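Glutathione S-transferase (Acinetobacter baumannii, PDB 4MP4) probably transfers glutathione to electrophilic substrates, as a member of the glutathione S-transferase family. Local coordinates at residues Lys9-Ser14 / Glu36-Asp41. Numbering follows the deposited sequence.
Sequences KLYTDS and EIAAID
Lys9 and Glu36 cross at one end of two parallel strands, their side chains on the same face of the sheet and joined by a salt bridge, Lys9 NZ to Glu36 OE1 at 2.5 Å. CG of Lys9 lies anti to the backbone N (chi1 -172°), near the carbonyl oxygen of Glu36; the chain then bends at its last two torsions and brings the ammonium group to the carboxylate. CE of Lys9 comes within 4.0 Å of Ala38 CB, and the same methyl also meets CD2 of Tyr11. That ring carbon is approached as well by CD1 of Ile40, at 3.7 Å from Tyr11 CD2 and oblique to the ring; the hydroxyl is weakly hydrogen-bonded to Glu65 on the next strand. On the opposite face, Leu10 and Ile37 run side by side in the same direction, Leu10 CD2 3.8 Å from Ile37 CD1; both touch helix 19-30, and Ile37 also helix 199-215. Between the faces, backbone bonds alternate: Leu10 N to Glu36 O (2.7 Å), Ala38 N to Leu10 O (2.9 Å), then Thr12 N to Ala38 O and Ile40 N to Thr12 O, with a weak bond from Ser14 N to Ile40 O. At the strand's end, Asp13 turns its side chain away and its carboxylate accepts hydrogen bonds from the amides of Leu17 and Ser18. The two strands belong to the beta-alpha-beta unit of the thioredoxin-like N-terminal domain, joined through helix 19-30, with 36-40 as edge strand. Its chemistry is divided by face: the charged pair and aromatic ring occupy the more open side, while the aliphatic pair packs the strands against the helices.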
ATOM      1  N   LYS A   9     -15.673  -7.476 -13.815  1.00 32.03           N
ATOM      2  CA  LYS A   9     -15.694  -6.162 -14.450  1.00 33.36           C
ATOM      3  C   LYS A   9     -14.697  -5.192 -13.803  1.00 30.66           C
ATOM      4  O   LYS A   9     -14.623  -5.109 -12.581  1.00 32.14           O
ATOM      5  CB  LYS A   9     -17.103  -5.565 -14.439  1.00 38.05           C
ATOM      6  CG  LYS A   9     -17.198  -4.291 -15.251  1.00 38.49           C
ATOM      7  CD  LYS A   9     -18.565  -3.689 -15.213  1.00 46.45           C
ATOM      8  CE  LYS A   9     -19.116  -3.532 -16.602  1.00 55.53           C
ATOM      9  NZ  LYS A   9     -19.344  -4.866 -17.213  1.00 64.86           N
ATOM     10  N   LEU A  10     -13.945  -4.467 -14.633  1.00 28.50           N
ATOM     11  CA  LEU A  10     -12.945  -3.505 -14.166  1.00 25.35           C
ATOM     12  C   LEU A  10     -13.395  -2.068 -14.398  1.00 23.96           C
ATOM     13  O   LEU A  10     -13.728  -1.704 -15.515  1.00 33.99           O
ATOM     14  CB  LEU A  10     -11.595  -3.746 -14.866  1.00 19.59           C
ATOM     15  CG  LEU A  10     -10.477  -2.721 -14.592  1.00 18.21           C
ATOM     16  CD1 LEU A  10     -10.085  -2.669 -13.101  1.00 18.32           C
ATOM     17  CD2 LEU A  10      -9.277  -3.002 -15.439  1.00 17.06           C
ATOM     18  N   TYR A  11     -13.401  -1.249 -13.349  1.00 26.50           N
ATOM     19  CA  TYR A  11     -13.767   0.162 -13.504  1.00 20.66           C
ATOM     20  C   TYR A  11     -12.529   1.058 -13.497  1.00 24.61           C
ATOM     21  O   TYR A  11     -11.745   1.052 -12.550  1.00 20.49           O
ATOM     22  CB  TYR A  11     -14.781   0.611 -12.440  1.00 21.95           C
ATOM     23  CG  TYR A  11     -16.089  -0.153 -12.497  1.00 29.32           C
ATOM     24  CD1 TYR A  11     -16.135  -1.499 -12.152  1.00 33.82           C
ATOM     25  CD2 TYR A  11     -17.272   0.460 -12.908  1.00 24.57           C
ATOM     26  CE1 TYR A  11     -17.305  -2.212 -12.214  1.00 42.00           C
ATOM     27  CE2 TYR A  11     -18.452  -0.246 -12.973  1.00 33.04           C
ATOM     28  CZ  TYR A  11     -18.465  -1.586 -12.624  1.00 41.41           C
ATOM     29  OH  TYR A  11     -19.634  -2.322 -12.667  1.00 41.51           O
ATOM     30  N   THR A  12     -12.361   1.827 -14.565  1.00 25.65           N
ATOM     31  CA  THR A  12     -11.256   2.767 -14.662  1.00 23.77           C
ATOM     32  C   THR A  12     -11.755   4.214 -14.691  1.00 21.37           C
ATOM     33  O   THR A  12     -12.947   4.453 -14.840  1.00 20.06           O
ATOM     34  CB  THR A  12     -10.430   2.517 -15.937  1.00 23.89           C
ATOM     35  OG1 THR A  12      -9.285   3.385 -15.936  1.00 27.96           O
ATOM     36  CG2 THR A  12     -11.268   2.802 -17.165  1.00 23.23           C
ATOM     37  N   ASP A  13     -10.848   5.179 -14.548  1.00 16.64           N
ATOM     38  CA  ASP A  13     -11.212   6.568 -14.776  1.00 19.49           C
ATOM     39  C   ASP A  13     -11.447   6.754 -16.278  1.00 23.10           C
ATOM     40  O   ASP A  13     -10.839   6.067 -17.087  1.00 17.51           O
ATOM     41  CB  ASP A  13     -10.120   7.514 -14.292  1.00 17.03           C
ATOM     42  CG  ASP A  13      -8.789   7.287 -14.994  1.00 26.06           C
ATOM     43  OD1 ASP A  13      -8.265   6.154 -14.958  1.00 30.09           O
ATOM     44  OD2 ASP A  13      -8.260   8.252 -15.576  1.00 22.46           O
ATOM     45  N   SER A  14     -12.330   7.675 -16.647  1.00 27.71           N
ATOM     46  CA  SER A  14     -12.750   7.816 -18.037  1.00 29.40           C
ATOM     47  C   SER A  14     -11.607   8.220 -18.980  1.00 34.91           C
ATOM     48  O   SER A  14     -11.677   7.995 -20.185  1.00 35.02           O
ATOM     49  CB  SER A  14     -13.877   8.837 -18.144  1.00 31.24           C
ATOM     50  OG  SER A  14     -13.385  10.149 -17.917  1.00 37.92           O
ATOM     51  N   GLU A  36     -14.842  -7.561 -18.335  1.00 30.97           N
ATOM     52  CA  GLU A  36     -15.388  -6.408 -19.040  1.00 35.87           C
ATOM     53  C   GLU A  36     -14.860  -5.147 -18.380  1.00 34.50           C
ATOM     54  O   GLU A  36     -14.619  -5.119 -17.165  1.00 28.86           O
ATOM     55  CB  GLU A  36     -16.926  -6.399 -18.984  1.00 46.63           C
ATOM     56  CG  GLU A  36     -17.602  -7.697 -19.461  1.00 59.61           C
ATOM     57  CD  GLU A  36     -19.047  -7.851 -18.967  1.00 67.33           C
ATOM     58  OE1 GLU A  36     -19.430  -7.197 -17.973  1.00 70.04           O
ATOM     59  OE2 GLU A  36     -19.806  -8.638 -19.574  1.00 70.26           O
ATOM     60  N   ILE A  37     -14.700  -4.099 -19.177  1.00 35.26           N
ATOM     61  CA  ILE A  37     -14.183  -2.832 -18.691  1.00 24.45           C
ATOM     62  C   ILE A  37     -15.252  -1.736 -18.754  1.00 27.26           C
ATOM     63  O   ILE A  37     -16.061  -1.696 -19.677  1.00 26.51           O
ATOM     64  CB  ILE A  37     -12.935  -2.406 -19.506  1.00 28.48           C
ATOM     65  CG1 ILE A  37     -12.181  -1.271 -18.813  1.00 29.35           C
ATOM     66  CG2 ILE A  37     -13.311  -1.993 -20.908  1.00 24.33           C
ATOM     67  CD1 ILE A  37     -10.706  -1.563 -18.636  1.00 26.25           C
ATOM     68  N   ALA A  38     -15.256  -0.844 -17.773  1.00 24.47           N
ATOM     69  CA  ALA A  38     -16.138   0.320 -17.814  1.00 25.01           C
ATOM     70  C   ALA A  38     -15.438   1.550 -17.230  1.00 28.02           C
ATOM     71  O   ALA A  38     -14.425   1.430 -16.541  1.00 25.94           O
ATOM     72  CB  ALA A  38     -17.446   0.033 -17.075  1.00 26.05           C
ATOM     73  N   ALA A  39     -15.990   2.732 -17.486  1.00 32.41           N
ATOM     74  CA  ALA A  39     -15.362   3.974 -17.039  1.00 33.91           C
ATOM     75  C   ALA A  39     -16.256   4.839 -16.154  1.00 39.05           C
ATOM     76  O   ALA A  39     -17.469   4.908 -16.356  1.00 45.38           O
ATOM     77  CB  ALA A  39     -14.880   4.781 -18.235  1.00 26.86           C
ATOM     78  N   ILE A  40     -15.619   5.503 -15.191  1.00 35.92           N
ATOM     79  CA  ILE A  40     -16.239   6.499 -14.318  1.00 43.63           C
ATOM     80  C   ILE A  40     -15.510   7.855 -14.363  1.00 49.58           C
ATOM     81  O   ILE A  40     -14.279   7.904 -14.369  1.00 48.54           O
ATOM     82  CB  ILE A  40     -16.221   6.016 -12.886  1.00 46.76           C
ATOM     83  CG1 ILE A  40     -16.910   4.657 -12.798  1.00 49.51           C
ATOM     84  CG2 ILE A  40     -16.894   7.028 -11.992  1.00 51.05           C
ATOM     85  CD1 ILE A  40     -16.516   3.878 -11.583  1.00 50.01           C
ATOM     86  N   ASP A  41     -16.268   8.951 -14.417  1.00 54.04           N
ATOM     87  CA  ASP A  41     -15.691  10.292 -14.362  1.00 56.66           C
ATOM     88  C   ASP A  41     -15.535  10.742 -12.929  1.00 61.77           C
ATOM     89  O   ASP A  41     -16.152  10.176 -12.020  1.00 69.63           O
ATOM     90  CB  ASP A  41     -16.549  11.309 -15.098  1.00 62.66           C
ATOM     91  CG  ASP A  41     -16.397  11.219 -16.587  1.00 77.10           C
ATOM     92  OD1 ASP A  41     -16.505  10.096 -17.117  1.00 86.12           O
ATOM     93  OD2 ASP A  41     -16.164  12.268 -17.223  1.00 79.98           O
TER